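Local coordinates for pyruvate kinase (Pyrobaculum aerophilum, PDB 3QTG) that catalyses the last step of glycolysis, transferring the phosphate of phosphoenolpyruvate to ADP to give pyruvate and ATP, and works as a homotetramer, at the interface of chains A and B. Residues are numbered along the deposited sequence; one frame, centred on the assembly and turned at random. Chains: chain A/B, Pyruvate kinase.

The interface of chains A and B. Residues chain A 457-460; chain B 453-456.
With CG anti to its carbonyl carbon (chi1 -59°) and its chain bent at chi2 and chi4, A:Lys458 passes B:Val454 and carries its terminal amine NZ back toward the hydroxyl of B:Ser456. That hydroxyl, OG, is anti to its own backbone N (chi1 168°) and meets the lysine through a water, which lies 2.8 Å from OG of B:Ser456 and 3.1 Å from NZ of A:Lys458. On the way CB of A:Lys458 packs on methyl CG1 of B:Val454 at 3.7 Å, the two side chains crossing at a slant. The other methyl, CG2, touches CD of A:Lys460, whose extended chain runs at about a right angle to the valine. Strand 455-460 of each subunit pairs antiparallel with its mate, part of a two-fold subunit interface of the homotetramer. A:Val459 and B:His455 are joined by reciprocal backbone bonds, A:Val459 N to B:His455 O at 2.7 Å and B:His455 N to A:Val459 O at 2.6 Å. CB of B:His455 rests 3.6 Å from A:Val459 O, while its imidazole turns back to its own chain. An alanine in place of B:His455 would probably leave the B:Gly453 carbonyl without its imidazole partner and the loop before strand 455-460 freer to shift. In that internal bond ND1 of B:His455 sits 3.2 Å from B:Gly453 O, above the carbonyl plane.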
ATOM      1  N   VAL A 457      -1.626  23.072 -17.889  1.00 39.64           N
ATOM      2  CA  VAL A 457      -1.243  21.743 -18.376  1.00 39.10           C
ATOM      3  C   VAL A 457      -2.022  21.528 -19.667  1.00 39.28           C
ATOM      4  O   VAL A 457      -3.237  21.752 -19.688  1.00 39.36           O
ATOM      5  CB  VAL A 457      -1.624  20.611 -17.360  1.00 39.51           C
ATOM      6  CG1 VAL A 457      -0.999  19.271 -17.742  1.00 38.60           C
ATOM      7  CG2 VAL A 457      -1.235  20.995 -15.901  1.00 38.49           C
ATOM      8  N   LYS A 458      -1.329  21.131 -20.734  1.00 38.77           N
ATOM      9  CA  LYS A 458      -1.963  20.671 -21.986  1.00 38.76           C
ATOM     10  C   LYS A 458      -1.637  19.188 -22.117  1.00 38.44           C
ATOM     11  O   LYS A 458      -0.480  18.809 -22.105  1.00 37.60           O
ATOM     12  CB  LYS A 458      -1.426  21.402 -23.226  1.00 39.21           C
ATOM     13  CG  LYS A 458      -1.579  22.919 -23.266  1.00 40.85           C
ATOM     14  CD  LYS A 458      -3.047  23.322 -23.289  1.00 46.92           C
ATOM     15  CE  LYS A 458      -3.216  24.696 -23.943  1.00 49.90           C
ATOM     16  NZ  LYS A 458      -4.293  25.470 -23.278  1.00 51.87           N
ATOM     17  N   VAL A 459      -2.651  18.346 -22.213  1.00 38.60           N
ATOM     18  CA  VAL A 459      -2.423  16.902 -22.257  1.00 39.59           C
ATOM     19  C   VAL A 459      -2.949  16.356 -23.589  1.00 40.93           C
ATOM     20  O   VAL A 459      -4.109  16.558 -23.916  1.00 40.30           O
ATOM     21  CB  VAL A 459      -3.098  16.151 -21.065  1.00 39.01           C
ATOM     22  CG1 VAL A 459      -2.793  14.657 -21.132  1.00 38.33           C
ATOM     23  CG2 VAL A 459      -2.655  16.726 -19.721  1.00 38.28           C
ATOM     24  N   LYS A 460      -2.084  15.716 -24.376  1.00 42.65           N
ATOM     25  CA  LYS A 460      -2.567  14.945 -25.509  1.00 45.75           C
ATOM     26  C   LYS A 460      -2.307  13.460 -25.252  1.00 47.24           C
ATOM     27  O   LYS A 460      -1.157  13.039 -25.084  1.00 47.19           O
ATOM     28  CB  LYS A 460      -1.973  15.404 -26.841  1.00 46.39           C
ATOM     29  CG  LYS A 460      -2.821  14.887 -28.001  1.00 48.78           C
ATOM     30  CD  LYS A 460      -2.690  15.704 -29.262  1.00 52.02           C
ATOM     31  CE  LYS A 460      -3.774  15.270 -30.247  1.00 54.92           C
ATOM     32  NZ  LYS A 460      -3.681  16.035 -31.529  1.00 57.70           N
TER
ATOM     33  N   GLY B 453      -8.587  14.975 -28.489  1.00 37.37           N
ATOM     34  CA  GLY B 453      -8.158  16.391 -28.491  1.00 36.94           C
ATOM     35  C   GLY B 453      -7.161  16.697 -27.379  1.00 36.27           C
ATOM     36  O   GLY B 453      -6.924  15.865 -26.507  1.00 36.74           O
ATOM     37  N   VAL B 454      -6.566  17.886 -27.415  1.00 36.45           N
ATOM     38  CA  VAL B 454      -5.699  18.342 -26.347  1.00 35.73           C
ATOM     39  C   VAL B 454      -6.571  18.653 -25.139  1.00 35.77           C
ATOM     40  O   VAL B 454      -7.501  19.447 -25.218  1.00 36.67           O
ATOM     41  CB  VAL B 454      -4.840  19.565 -26.762  1.00 36.30           C
ATOM     42  CG1 VAL B 454      -3.899  19.962 -25.626  1.00 33.76           C
ATOM     43  CG2 VAL B 454      -4.016  19.262 -28.048  1.00 36.33           C
ATOM     44  N   HIS B 455      -6.323  17.974 -24.030  1.00 35.95           N
ATOM     45  CA  HIS B 455      -7.002  18.308 -22.784  1.00 35.63           C
ATOM     46  C   HIS B 455      -6.289  19.487 -22.119  1.00 36.27           C
ATOM     47  O   HIS B 455      -5.047  19.572 -22.122  1.00 36.98           O
ATOM     48  CB  HIS B 455      -7.051  17.108 -21.857  1.00 36.03           C
ATOM     49  CG  HIS B 455      -7.987  16.030 -22.302  1.00 36.84           C
ATOM     50  ND1 HIS B 455      -7.862  15.385 -23.518  1.00 39.68           N
ATOM     51  CD2 HIS B 455      -9.055  15.471 -21.690  1.00 38.93           C
ATOM     52  CE1 HIS B 455      -8.824  14.485 -23.639  1.00 38.84           C
ATOM     53  NE2 HIS B 455      -9.562  14.517 -22.543  1.00 41.64           N
ATOM     54  N   SER B 456      -7.066  20.420 -21.590  1.00 35.25           N
ATOM     55  CA  SER B 456      -6.495  21.571 -20.904  1.00 35.43           C
ATOM     56  C   SER B 456      -6.903  21.539 -19.443  1.00 34.81           C
ATOM     57  O   SER B 456      -8.049  21.241 -19.122  1.00 34.42           O
ATOM     58  CB  SER B 456      -6.949  22.879 -21.556  1.00 35.86           C
ATOM     59  OG  SER B 456      -6.620  23.982 -20.729  1.00 37.77           O
TER
HETATM   60  O   HOH W   1      -4.063  24.976 -20.231  1.00 38.19           O